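Local atomic coordinates of alkaline phosphatase (Thermus thermophilus, PDB entry 7KWD), a protein that probably hydrolyses phosphate monoesters as a homodimeric alkaline phosphatase, using zinc and magnesium ions bound in each subunit. Residues Tyr233-Phe239 and Gly284-Asp289; Gly229-Tyr233 and Arg273-Ala277; Ala27-Pro32 and Gly453-His459; Tyr78-Asn84 and Pro437-Tyr443; Ile115-Gly119 and Asn474-Ser478. One frame throughout, in Å; residues are numbered along the deposited sequence.

Contact 1. Residues Tyr233-Phe239 and Gly284-Asp289; sequences YEIDRRF and GATLWD
Y233, at the N-cap position of helix 234-239, brings one ring face over the methyl of A285, with CD1 4.2 Å from A285 CB, while OD1 of D289 lies at the ring edge. The same carboxylate oxygen takes the first helical N-H: E234 N to D289 OD1 is 2.9 Å, met on the syn side. A water donates to D289 OD1 and to A285 O and accepts from I235 N, so a second N-H at this helix start is also satisfied. E234 turns its CG anti to the backbone N (chi1 177°), which sets CG 3.3 Å from W288 O and leaves the carboxylate to its own helix. There R237 grips it side-on, NE to OE1 and NH2 to OE2, and R238 NE adds a salt bridge to OE2. I235 lays CG1 3.8 Å from W288 CD1. R238 passes over the indole face, its CD 3.8 Å from the six-membered ring centroid in a CH-pi contact. F239 meets the same face with its edge, the planes 85° apart in a T-shaped pair. The indole of W288 is thus a knob in a hole formed by E234, I235, R238 and F239, an interlock between two helices whose short axes cross at 79° and approach to 8.7 Å, in the alkaline phosphatase fold, where the Y233 side chain lies about 6 Å from that of zinc ligand H279.

Contact 2. Residues Gly229-Tyr233 and Arg273-Ala277; sequences GHVPY and RIDHA. With ZN (zinc ion), chain F.
R273 and Y233 stack flat, guanidinium on ring. Starting at the arginine root, CB sits 3.9 Å from Y233 CE1. The chain then bends at chi2 and chi3, which carries CD past the carbonyl of V231 and lays the terminal group between two residues. NE points in the guanidinium plane at ND1 of H276, within segment 273-277, in a nearly straight bond of 2.9 Å (173°). The guanidinium has H230 CB over one face and the Y233 ring over the other; R273 CZ lies 3.9 Å from Y233 CZ, over the ring face, a cation-pi contact with planes 21° apart. This sandwich belongs to the surroundings of an alkaline phosphatase metal centre: two residues further along the chain, D275 OD2 binds zinc at 2.0 Å, and H279 and H433 complete the protein ligands of that ion. NH1 donates to V231 O at 2.9 Å, approaching from above the carbonyl plane, and NH2 forms a salt bridge with E350. Bonds at NE, NH1 and NH2 therefore fix the group's rotation. Beyond it, H276 CE1 lies over the centre of the H230 imidazole, 3.4 Å from H230 NE2, the two rings oblique at 49°; H230 ND1 is held by the backbone N of T143.

Contact 3. Residues Ala27-Pro32 and Gly453-His459; sequences ALQNQP and GLVDNTH
Two direct hydrogen bonds tie the loop 27-32 to segment 453-459. N30 ND2 donates to L454 O over 2.8 Å, almost straight at 171° and in its own amide plane, though from well above the carbonyl plane; it also bonds L452 O. With CG anti to the backbone N (chi1 177°), the N30 amide extends toward the strand. At the loop's other end, H459 NE2 donates to P32 O at 2.8 Å, the acceptor lying in the imidazole plane, and R462 engages ND1 of that ring. One water adds an indirect link, accepting from D456 N at 3.1 Å and probably donating to N30 O. D456 OD2 accepts from T458 OG1 and from T458 N, the latter a capping bond before the turn that leads into helix 459-468, while OD1 pairs with K107.

Apolar contacts fill in between: A27 CB rests 4.0 Å from L454 CG, and P32 CD is 3.7 Å from V455 CG1. A methyl of L28 packs beside the aspartate, CD1 3.9 Å from D456 CB.

The loop lies against strand 454-456, which runs parallel to strand 80-84; E72 of the second subunit accepts from A27 N, and its Y54 packs on L454.

Contact 4. Residues Tyr78-Asn84 and Pro437-Tyr443; sequences YPNGLIN and PVMLLLY
Five backbone hydrogen bonds pair residues 79-83 with 438-442 in an antiparallel ladder. L442 N reaches P79 O at 3.0 Å; G81 and L440 bond each other both ways, as do I83 and V438, with I83 N to V438 O at 2.9 Å. N80 with L441 and L82 with M439 are the non-hydrogen-bonded pairs between them. The short strand axes lie 134° apart, a marked twist, and the CA atoms come closest at N80 and L441, 4.2 Å apart.

Apolar contacts gather on the face carrying I83, V438 and L440: I83 CG1 touches V438 CG2 and I83 CG2 touches L440 CD2, both at 3.7 Å. With CG1 between backbone N and carbonyl carbon (chi1 50°), the isoleucine reaches both neighbours with separate branches. L441 reaches past the strand end, its CD1 3.9 Å from Y78 CB.

The aromatic pair closes the end: the edge of Y443 points to the face of Y78, planes 54° apart, Y443 CD2 over the ring centre. Y443 OH is bonded to D305.

Strand 80-84 also pairs in parallel with 454-456, and 438-443 antiparallel with 310-325; helix 70-75 packs on L441 and Y443, and W51 of the second subunit covers L82 and P437.

Contact 5. Residues Ile115-Gly119 and Asn474-Ser478; sequences IHADG and NPVMS
The side chain of M477 leaves with CG anti to the backbone N (chi1 166°), continues extended through chi2, then bends at chi3, which curls its methyl back toward H116 and D118. H116 turns the other way, CG anti to the carbonyl carbon (chi1 -84°), and the two side chains run antiparallel alongside one another. The H116 torsion brings the imidazole under M477 CB, which lies over the ring centre, 4.0 Å from the centroid, a CH-pi contact. At the far end CE is 3.5 Å from H116 CB and 3.6 Å from D118 CG, so the methyl touches both the root of the histidine and the aspartate carboxylate. A117 CB adds a looser touch, 4.4 Å from M477 SD.

The imidazole is held at its edge as well as over its face. H116 NE2 donates to P475 O at 2.8 Å and 162°; the acceptor lies in the ring plane, but the donor stands above the carbonyl plane. Bond and face contact together limit rotation of the ring. D118 OD1 bonds T120 OG1.

H116 to G119 form a type I turn in the loop between helices 95-104 and 125-131. Segment 474-478 joins helix 459-468 to helix 479-487, whose start S478 caps and whose I485 packs against A117, D118 and M477.

Contacts 1 and 2 form one cluster, their centres 9 Å apart. They share Y233, and helices 273-280 and 283-306 follow each other in the chain, A277 packing on A285. Contacts 3 and 4 form a second, 10 Å apart between centres: strand 80-84 lies between 438-443 and 454-456, and both touch the second subunit, placing this cluster at the dimer interface. Contact 5 is peripheral, its centre about 20 Å from that of contact 3. Along the chain, contacts 1 and 2 are nested inside the loops closed by 3, 4 and 5. Contact 2 supplies the zinc ligand D275, and the V438 side chain of contact 4 comes within about 9 Å of a zinc ion.

Contact 1. Residues Tyr233-Phe239 and Gly284-Asp289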
# COMPACT_ATOMS: atom_id res chain seq x y z
N TYR A 233 3.32 -19.73 13.34
CA TYR A 233 2.22 -18.85 12.95
C TYR A 233 0.98 -19.09 13.80
O TYR A 233 0.65 -20.23 14.16
CB TYR A 233 1.88 -19.09 11.50
CG TYR A 233 2.92 -18.71 10.50
CD1 TYR A 233 3.13 -17.37 10.18
CD2 TYR A 233 3.65 -19.69 9.82
CE1 TYR A 233 4.08 -17.01 9.21
CE2 TYR A 233 4.60 -19.34 8.87
CZ TYR A 233 4.81 -18.00 8.58
OH TYR A 233 5.74 -17.61 7.64
N GLU A 234 0.26 -18.00 14.07
CA GLU A 234 -1.05 -18.11 14.71
C GLU A 234 -1.95 -19.15 14.03
O GLU A 234 -2.63 -19.92 14.72
CB GLU A 234 -1.74 -16.74 14.71
CG GLU A 234 -3.16 -16.74 15.28
CD GLU A 234 -3.24 -17.07 16.77
OE1 GLU A 234 -2.23 -17.06 17.51
OE2 GLU A 234 -4.37 -17.40 17.19
N ILE A 235 -1.98 -19.20 12.70
CA ILE A 235 -2.90 -20.14 12.07
C ILE A 235 -2.56 -21.57 12.49
O ILE A 235 -3.45 -22.41 12.66
CB ILE A 235 -2.89 -19.97 10.54
CG1 ILE A 235 -4.07 -20.72 9.93
CG2 ILE A 235 -1.57 -20.41 9.91
CD1 ILE A 235 -4.27 -20.50 8.45
N ASP A 236 -1.28 -21.86 12.68
CA ASP A 236 -0.86 -23.21 13.04
C ASP A 236 -1.10 -23.46 14.53
O ASP A 236 -1.63 -24.51 14.91
CB ASP A 236 0.60 -23.40 12.65
CG ASP A 236 0.83 -23.28 11.13
OD1 ASP A 236 -0.05 -23.71 10.36
OD2 ASP A 236 1.88 -22.76 10.69
N ARG A 237 -0.80 -22.48 15.38
CA ARG A 237 -1.10 -22.61 16.80
C ARG A 237 -2.58 -22.86 17.01
O ARG A 237 -2.97 -23.71 17.83
CB ARG A 237 -0.66 -21.34 17.53
CG ARG A 237 -0.99 -21.29 19.01
CD ARG A 237 -0.99 -19.84 19.54
NE ARG A 237 -2.28 -19.24 19.23
CZ ARG A 237 -3.37 -19.44 19.95
NH1 ARG A 237 -3.31 -20.20 21.04
NH2 ARG A 237 -4.52 -18.87 19.61
N ARG A 238 -3.43 -22.11 16.29
CA ARG A 238 -4.86 -22.12 16.53
C ARG A 238 -5.49 -23.44 16.09
O ARG A 238 -6.28 -24.03 16.83
CB ARG A 238 -5.52 -20.95 15.79
CG ARG A 238 -7.03 -20.80 16.03
CD ARG A 238 -7.56 -19.44 15.50
NE ARG A 238 -7.08 -18.37 16.37
CZ ARG A 238 -7.75 -17.93 17.42
NH1 ARG A 238 -8.94 -18.44 17.70
NH2 ARG A 238 -7.24 -16.96 18.19
N PHE A 239 -5.14 -23.93 14.90
CA PHE A 239 -5.84 -25.03 14.27
C PHE A 239 -5.09 -26.35 14.25
O PHE A 239 -5.71 -27.37 13.95
CB PHE A 239 -6.20 -24.67 12.83
CG PHE A 239 -7.11 -23.51 12.74
CD1 PHE A 239 -8.36 -23.55 13.32
CD2 PHE A 239 -6.71 -22.36 12.10
CE1 PHE A 239 -9.20 -22.46 13.25
CE2 PHE A 239 -7.55 -21.27 12.02
CZ PHE A 239 -8.80 -21.33 12.59
N GLY A 284 -3.59 -16.43 4.18
CA GLY A 284 -4.27 -16.91 5.37
C GLY A 284 -3.36 -16.88 6.59
O GLY A 284 -3.81 -16.59 7.71
N ALA A 285 -2.08 -17.18 6.41
CA ALA A 285 -1.17 -17.06 7.53
C ALA A 285 -0.97 -15.58 7.93
O ALA A 285 -0.97 -15.25 9.12
CB ALA A 285 0.17 -17.72 7.21
N THR A 286 -0.86 -14.70 6.95
CA THR A 286 -0.75 -13.27 7.24
C THR A 286 -1.94 -12.79 8.05
O THR A 286 -1.79 -12.08 9.05
CB THR A 286 -0.65 -12.48 5.94
OG1 THR A 286 0.49 -12.94 5.23
CG2 THR A 286 -0.56 -11.00 6.24
N LEU A 287 -3.13 -13.18 7.63
CA LEU A 287 -4.34 -12.75 8.30
C LEU A 287 -4.33 -13.14 9.77
O LEU A 287 -4.64 -12.32 10.63
CB LEU A 287 -5.56 -13.35 7.61
CG LEU A 287 -6.86 -13.32 8.41
CD1 LEU A 287 -7.38 -11.90 8.52
CD2 LEU A 287 -7.94 -14.19 7.73
N TRP A 288 -4.00 -14.41 10.07
CA TRP A 288 -4.09 -14.85 11.46
C TRP A 288 -3.00 -14.21 12.32
O TRP A 288 -3.25 -13.97 13.51
CB TRP A 288 -4.08 -16.39 11.55
CG TRP A 288 -5.47 -16.88 11.29
CD1 TRP A 288 -5.94 -17.46 10.16
CD2 TRP A 288 -6.60 -16.78 12.18
NE1 TRP A 288 -7.26 -17.74 10.28
CE2 TRP A 288 -7.70 -17.33 11.51
CE3 TRP A 288 -6.77 -16.29 13.46
CZ2 TRP A 288 -8.96 -17.39 12.09
CZ3 TRP A 288 -8.03 -16.35 14.04
CH2 TRP A 288 -9.11 -16.90 13.35
N ASP A 289 -1.83 -13.90 11.77
CA ASP A 289 -0.84 -13.17 12.58
C ASP A 289 -1.25 -11.71 12.75
O ASP A 289 -0.94 -11.09 13.78
CB ASP A 289 0.56 -13.29 11.96
CG ASP A 289 1.33 -14.51 12.48
OD1 ASP A 289 0.69 -15.57 12.62
OD2 ASP A 289 2.55 -14.42 12.80
O HOH W 1 -0.77 -17.05 11.05

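Contact 2. Residues Gly229-Tyr233 and Arg273-Ala277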
# COMPACT_ATOMS: atom_id res chain seq x y z
N GLY A 229 13.17 -22.67 16.29
CA GLY A 229 13.35 -21.44 15.54
C GLY A 229 12.25 -20.43 15.86
O GLY A 229 11.93 -20.21 17.04
N HIS A 230 11.64 -19.83 14.84
CA HIS A 230 10.56 -18.88 15.11
C HIS A 230 9.37 -19.58 15.75
O HIS A 230 9.14 -20.77 15.55
CB HIS A 230 10.10 -18.21 13.83
CG HIS A 230 11.20 -17.58 13.06
ND1 HIS A 230 12.00 -16.60 13.59
CD2 HIS A 230 11.62 -17.76 11.79
CE1 HIS A 230 12.89 -16.22 12.68
NE2 HIS A 230 12.67 -16.90 11.58
N VAL A 231 8.61 -18.83 16.54
CA VAL A 231 7.35 -19.35 17.08
C VAL A 231 6.41 -19.63 15.93
O VAL A 231 6.41 -18.88 14.93
CB VAL A 231 6.73 -18.36 18.08
CG1 VAL A 231 5.47 -18.94 18.70
CG2 VAL A 231 7.75 -18.02 19.14
N PRO A 232 5.62 -20.70 15.98
CA PRO A 232 4.69 -20.98 14.88
C PRO A 232 3.71 -19.84 14.61
O PRO A 232 3.27 -19.13 15.53
CB PRO A 232 3.95 -22.25 15.35
CG PRO A 232 4.95 -22.95 16.26
CD PRO A 232 5.73 -21.83 16.93
N TYR A 233 3.32 -19.73 13.34
CA TYR A 233 2.22 -18.85 12.95
C TYR A 233 0.98 -19.09 13.80
O TYR A 233 0.65 -20.23 14.16
CB TYR A 233 1.88 -19.09 11.50
CG TYR A 233 2.92 -18.71 10.50
CD1 TYR A 233 3.13 -17.37 10.18
CD2 TYR A 233 3.65 -19.69 9.82
CE1 TYR A 233 4.08 -17.01 9.21
CE2 TYR A 233 4.60 -19.34 8.87
CZ TYR A 233 4.81 -18.00 8.58
OH TYR A 233 5.74 -17.61 7.64
N ARG A 273 6.03 -12.30 12.35
CA ARG A 273 5.85 -13.30 11.30
C ARG A 273 4.78 -12.90 10.29
O ARG A 273 4.53 -13.64 9.33
CB ARG A 273 5.54 -14.67 11.91
CG ARG A 273 6.60 -15.09 12.97
CD ARG A 273 6.84 -16.60 13.06
NE ARG A 273 7.47 -17.09 11.83
CZ ARG A 273 7.41 -18.34 11.41
NH1 ARG A 273 6.75 -19.26 12.11
NH2 ARG A 273 8.00 -18.66 10.27
N ILE A 274 4.18 -11.72 10.46
CA ILE A 274 3.45 -11.11 9.35
C ILE A 274 4.35 -11.06 8.13
O ILE A 274 3.97 -11.49 7.03
CB ILE A 274 2.94 -9.72 9.73
CG1 ILE A 274 1.90 -9.81 10.86
CG2 ILE A 274 2.42 -8.99 8.50
CD1 ILE A 274 1.60 -8.45 11.51
N ASP A 275 5.57 -10.53 8.31
CA ASP A 275 6.59 -10.51 7.27
C ASP A 275 6.79 -11.90 6.66
O ASP A 275 6.70 -12.07 5.45
CB ASP A 275 7.90 -9.98 7.86
CG ASP A 275 9.01 -9.86 6.87
OD1 ASP A 275 8.83 -9.10 5.88
OD2 ASP A 275 10.06 -10.52 7.08
N HIS A 276 6.98 -12.91 7.51
CA HIS A 276 7.29 -14.25 7.02
C HIS A 276 6.15 -14.80 6.18
O HIS A 276 6.38 -15.38 5.12
CB HIS A 276 7.57 -15.18 8.19
CG HIS A 276 8.75 -14.76 9.00
ND1 HIS A 276 9.10 -15.36 10.18
CD2 HIS A 276 9.65 -13.77 8.81
CE1 HIS A 276 10.17 -14.78 10.68
NE2 HIS A 276 10.53 -13.81 9.87
N ALA A 277 4.91 -14.65 6.66
CA ALA A 277 3.79 -15.14 5.87
C ALA A 277 3.72 -14.42 4.55
O ALA A 277 3.37 -15.01 3.53
CB ALA A 277 2.48 -14.97 6.64
ZN ZN F . 11.32 -10.07 5.60

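Contact 3. Residues Ala27-Pro32 and Gly453-His459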
# COMPACT_ATOMS: atom_id res chain seq x y z
N ALA A 27 10.38 14.79 3.41
CA ALA A 27 9.87 14.03 4.55
C ALA A 27 10.91 13.94 5.65
O ALA A 27 10.56 13.85 6.83
CB ALA A 27 9.45 12.62 4.11
N LEU A 28 12.18 14.00 5.29
CA LEU A 28 13.21 13.90 6.31
C LEU A 28 13.16 15.08 7.26
O LEU A 28 13.39 14.92 8.46
CB LEU A 28 14.57 13.79 5.62
CG LEU A 28 15.76 13.45 6.51
CD1 LEU A 28 15.52 12.36 7.55
CD2 LEU A 28 16.87 13.05 5.51
N GLN A 29 12.80 16.26 6.76
CA GLN A 29 12.72 17.44 7.60
C GLN A 29 11.34 17.60 8.24
O GLN A 29 11.09 18.61 8.90
CB GLN A 29 13.09 18.68 6.79
CG GLN A 29 14.53 18.64 6.22
CD GLN A 29 15.61 18.56 7.30
OE1 GLN A 29 16.59 17.81 7.18
NE2 GLN A 29 15.44 19.33 8.35
N ASN A 30 10.45 16.64 8.05
CA ASN A 30 9.14 16.62 8.70
C ASN A 30 9.31 15.85 10.00
O ASN A 30 9.32 14.61 9.99
CB ASN A 30 8.08 15.99 7.82
CG ASN A 30 6.73 15.92 8.53
OD1 ASN A 30 6.40 16.78 9.33
ND2 ASN A 30 5.97 14.88 8.24
N GLN A 31 9.51 16.56 11.10
CA GLN A 31 9.92 16.00 12.39
C GLN A 31 8.95 16.46 13.46
O GLN A 31 9.33 17.18 14.40
CB GLN A 31 11.36 16.39 12.72
CG GLN A 31 12.33 15.78 11.72
CD GLN A 31 13.80 15.96 12.06
OE1 GLN A 31 14.18 16.33 13.18
NE2 GLN A 31 14.64 15.67 11.08
N PRO A 32 7.71 16.04 13.37
CA PRO A 32 6.71 16.53 14.31
C PRO A 32 6.98 16.07 15.73
O PRO A 32 7.43 14.95 15.96
CB PRO A 32 5.39 15.94 13.78
CG PRO A 32 5.83 14.73 13.03
CD PRO A 32 7.12 15.13 12.37
N GLY A 453 1.67 13.19 9.32
CA GLY A 453 1.97 13.14 7.91
C GLY A 453 2.97 12.06 7.58
O GLY A 453 3.03 10.99 8.23
N LEU A 454 3.75 12.32 6.53
CA LEU A 454 4.75 11.38 6.01
C LEU A 454 6.08 11.78 6.61
O LEU A 454 6.57 12.87 6.33
CB LEU A 454 4.83 11.41 4.49
CG LEU A 454 6.01 10.62 3.91
CD1 LEU A 454 5.86 9.12 4.16
CD2 LEU A 454 6.16 10.87 2.45
N VAL A 455 6.64 10.90 7.45
CA VAL A 455 7.91 11.16 8.10
C VAL A 455 8.88 10.08 7.69
O VAL A 455 8.51 9.08 7.08
CB VAL A 455 7.81 11.21 9.64
CG1 VAL A 455 6.81 12.26 10.08
CG2 VAL A 455 7.50 9.84 10.21
N ASP A 456 10.13 10.27 8.05
CA ASP A 456 11.14 9.25 7.78
C ASP A 456 11.15 8.24 8.91
O ASP A 456 10.82 8.56 10.05
CB ASP A 456 12.52 9.88 7.62
CG ASP A 456 13.54 8.91 7.09
OD1 ASP A 456 13.38 8.48 5.92
OD2 ASP A 456 14.47 8.56 7.84
N ASN A 457 11.52 6.99 8.59
CA ASN A 457 11.50 6.00 9.66
C ASN A 457 12.44 6.41 10.80
O ASN A 457 12.18 6.07 11.97
CB ASN A 457 11.78 4.59 9.11
CG ASN A 457 13.10 4.44 8.35
OD1 ASN A 457 13.89 5.37 8.17
ND2 ASN A 457 13.34 3.22 7.91
N THR A 458 13.48 7.20 10.51
CA THR A 458 14.36 7.62 11.59
C THR A 458 13.64 8.52 12.59
O THR A 458 14.13 8.73 13.69
CB THR A 458 15.58 8.40 11.08
OG1 THR A 458 15.16 9.46 10.20
CG2 THR A 458 16.50 7.44 10.33
N HIS A 459 12.49 9.06 12.22
CA HIS A 459 11.79 9.92 13.16
C HIS A 459 11.23 9.14 14.33
O HIS A 459 10.98 9.71 15.40
CB HIS A 459 10.68 10.68 12.48
CG HIS A 459 10.18 11.82 13.29
ND1 HIS A 459 11.01 12.84 13.72
CD2 HIS A 459 8.97 12.07 13.83
CE1 HIS A 459 10.31 13.69 14.45
NE2 HIS A 459 9.07 13.25 14.52
O HOH W 2 11.32 12.63 9.59

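Contact 4. Residues Tyr78-Asn84 and Pro437-Tyr443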
# COMPACT_ATOMS: atom_id res chain seq x y z
N TYR A 78 -6.95 7.86 16.46
CA TYR A 78 -5.74 8.37 17.08
C TYR A 78 -4.76 8.83 16.03
O TYR A 78 -4.87 8.47 14.85
CB TYR A 78 -5.13 7.27 17.96
CG TYR A 78 -5.93 7.12 19.22
CD1 TYR A 78 -6.89 6.14 19.35
CD2 TYR A 78 -5.74 7.98 20.28
CE1 TYR A 78 -7.63 6.02 20.51
CE2 TYR A 78 -6.47 7.87 21.42
CZ TYR A 78 -7.41 6.89 21.55
OH TYR A 78 -8.13 6.80 22.72
N PRO A 79 -3.78 9.65 16.41
CA PRO A 79 -2.86 10.21 15.42
C PRO A 79 -2.12 9.11 14.68
O PRO A 79 -1.49 8.24 15.30
CB PRO A 79 -1.90 11.07 16.25
CG PRO A 79 -2.66 11.39 17.49
CD PRO A 79 -3.46 10.14 17.77
N ASN A 80 -2.18 9.15 13.35
CA ASN A 80 -1.37 8.21 12.60
C ASN A 80 -0.94 8.85 11.29
O ASN A 80 -1.52 9.84 10.81
CB ASN A 80 -2.07 6.86 12.35
CG ASN A 80 -3.35 6.98 11.56
OD1 ASN A 80 -3.38 6.76 10.33
ND2 ASN A 80 -4.43 7.27 12.27
N GLY A 81 0.14 8.30 10.77
CA GLY A 81 0.72 8.75 9.53
C GLY A 81 1.53 7.61 8.92
O GLY A 81 1.21 6.44 9.07
N LEU A 82 2.59 8.02 8.23
CA LEU A 82 3.29 7.16 7.31
C LEU A 82 4.78 7.34 7.53
O LEU A 82 5.25 8.47 7.74
CB LEU A 82 2.96 7.54 5.87
CG LEU A 82 1.54 7.32 5.36
CD1 LEU A 82 1.42 7.82 3.91
CD2 LEU A 82 1.17 5.88 5.49
N ILE A 83 5.53 6.23 7.45
CA ILE A 83 6.98 6.33 7.43
C ILE A 83 7.54 5.86 6.10
O ILE A 83 7.09 4.85 5.54
CB ILE A 83 7.63 5.56 8.59
CG1 ILE A 83 7.10 4.14 8.67
CG2 ILE A 83 7.45 6.31 9.93
CD1 ILE A 83 8.01 3.28 9.51
N ASN A 84 8.58 6.56 5.63
CA ASN A 84 9.44 6.04 4.57
C ASN A 84 10.41 5.02 5.17
O ASN A 84 10.97 5.23 6.26
CB ASN A 84 10.21 7.19 3.89
CG ASN A 84 9.43 7.81 2.76
OD1 ASN A 84 8.69 7.13 2.03
ND2 ASN A 84 9.58 9.12 2.59
N PRO A 437 5.63 3.33 1.67
CA PRO A 437 5.53 3.84 3.05
C PRO A 437 4.45 3.08 3.81
O PRO A 437 3.49 2.56 3.23
CB PRO A 437 5.17 5.32 2.86
CG PRO A 437 4.64 5.43 1.47
CD PRO A 437 5.30 4.35 0.66
N VAL A 438 4.62 2.98 5.13
CA VAL A 438 3.78 2.11 5.95
C VAL A 438 3.35 2.83 7.23
O VAL A 438 3.74 3.97 7.50
CB VAL A 438 4.48 0.78 6.28
CG1 VAL A 438 4.63 -0.03 5.01
CG2 VAL A 438 5.83 1.08 6.92
N MET A 439 2.53 2.13 7.99
CA MET A 439 1.80 2.68 9.12
C MET A 439 2.69 3.14 10.26
O MET A 439 3.61 2.44 10.68
CB MET A 439 0.85 1.62 9.65
CG MET A 439 0.15 1.95 10.94
SD MET A 439 -0.89 0.58 11.46
CE MET A 439 0.25 -0.55 12.12
N LEU A 440 2.36 4.31 10.82
CA LEU A 440 2.88 4.77 12.11
C LEU A 440 1.72 5.35 12.90
O LEU A 440 1.02 6.25 12.40
CB LEU A 440 3.96 5.83 11.94
CG LEU A 440 4.38 6.65 13.16
CD1 LEU A 440 5.05 5.82 14.28
CD2 LEU A 440 5.36 7.69 12.68
N LEU A 441 1.54 4.87 14.12
CA LEU A 441 0.37 5.21 14.93
C LEU A 441 0.77 5.44 16.38
O LEU A 441 1.53 4.66 16.94
CB LEU A 441 -0.68 4.09 14.86
CG LEU A 441 -1.79 3.95 15.91
CD1 LEU A 441 -2.84 5.00 15.68
CD2 LEU A 441 -2.42 2.57 15.77
N LEU A 442 0.19 6.48 16.98
CA LEU A 442 0.48 6.86 18.36
C LEU A 442 -0.76 6.71 19.23
O LEU A 442 -1.84 7.23 18.89
CB LEU A 442 0.95 8.30 18.45
CG LEU A 442 2.17 8.64 17.58
CD1 LEU A 442 2.48 10.15 17.69
CD2 LEU A 442 3.33 7.84 18.02
N TYR A 443 -0.62 6.03 20.35
CA TYR A 443 -1.76 5.78 21.23
C TYR A 443 -1.34 6.24 22.61
O TYR A 443 -0.54 5.59 23.29
CB TYR A 443 -2.18 4.31 21.23
CG TYR A 443 -3.43 4.08 22.05
CD1 TYR A 443 -3.37 3.86 23.42
CD2 TYR A 443 -4.68 4.12 21.46
CE1 TYR A 443 -4.52 3.68 24.17
CE2 TYR A 443 -5.82 3.92 22.20
CZ TYR A 443 -5.73 3.69 23.56
OH TYR A 443 -6.90 3.50 24.27

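Contact 5. Residues Ile115-Gly119 and Asn474-Ser478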
# COMPACT_ATOMS: atom_id res chain seq x y z
N ILE A 115 24.82 -0.65 13.83
CA ILE A 115 26.19 -0.52 13.35
C ILE A 115 26.14 -0.04 11.91
O ILE A 115 25.19 -0.32 11.18
CB ILE A 115 26.92 -1.88 13.49
CG1 ILE A 115 28.44 -1.73 13.46
CG2 ILE A 115 26.42 -2.84 12.37
CD1 ILE A 115 29.19 -3.06 13.71
N HIS A 116 27.19 0.67 11.50
CA HIS A 116 27.32 1.11 10.13
C HIS A 116 28.12 0.11 9.32
O HIS A 116 28.81 -0.74 9.86
CB HIS A 116 27.97 2.49 10.06
CG HIS A 116 27.01 3.61 10.25
ND1 HIS A 116 25.79 3.64 9.61
CD2 HIS A 116 27.06 4.72 11.01
CE1 HIS A 116 25.13 4.72 9.98
NE2 HIS A 116 25.88 5.40 10.82
N ALA A 117 28.07 0.24 7.99
CA ALA A 117 28.75 -0.73 7.14
C ALA A 117 30.26 -0.78 7.37
O ALA A 117 30.92 -1.72 6.94
CB ALA A 117 28.49 -0.42 5.66
N ASP A 118 30.83 0.24 8.01
CA ASP A 118 32.25 0.28 8.27
C ASP A 118 32.57 -0.22 9.66
O ASP A 118 33.72 -0.13 10.09
CB ASP A 118 32.79 1.71 8.11
CG ASP A 118 32.23 2.67 9.14
OD1 ASP A 118 31.40 2.24 9.98
OD2 ASP A 118 32.62 3.87 9.13
N GLY A 119 31.58 -0.70 10.40
CA GLY A 119 31.80 -1.18 11.75
C GLY A 119 31.59 -0.17 12.85
O GLY A 119 31.60 -0.55 14.02
N ASN A 474 23.50 9.55 17.19
CA ASN A 474 24.35 8.51 16.67
C ASN A 474 25.00 9.06 15.41
O ASN A 474 24.41 9.89 14.71
CB ASN A 474 23.57 7.24 16.33
CG ASN A 474 23.42 6.30 17.53
OD1 ASN A 474 24.40 5.91 18.15
ND2 ASN A 474 22.19 5.92 17.85
N PRO A 475 26.19 8.60 15.08
CA PRO A 475 26.83 9.10 13.86
C PRO A 475 26.12 8.67 12.59
O PRO A 475 25.44 7.63 12.53
CB PRO A 475 28.25 8.52 13.93
CG PRO A 475 28.12 7.29 14.83
CD PRO A 475 27.04 7.67 15.83
N VAL A 476 26.32 9.47 11.57
CA VAL A 476 25.72 9.34 10.26
C VAL A 476 26.77 8.89 9.26
O VAL A 476 27.96 9.14 9.43
CB VAL A 476 25.13 10.72 9.89
CG1 VAL A 476 24.82 10.79 8.41
CG2 VAL A 476 23.88 11.04 10.76
N MET A 477 26.31 8.21 8.22
CA MET A 477 27.10 7.85 7.04
C MET A 477 26.27 8.27 5.84
O MET A 477 25.05 8.11 5.84
CB MET A 477 27.42 6.33 7.00
CG MET A 477 27.96 5.76 5.67
SD MET A 477 28.42 3.98 5.76
CE MET A 477 29.41 3.96 7.26
N SER A 478 26.94 8.82 4.83
CA SER A 478 26.27 9.23 3.61
C SER A 478 26.08 8.03 2.70
O SER A 478 26.76 7.01 2.82
CB SER A 478 27.08 10.30 2.87
OG SER A 478 28.18 9.70 2.21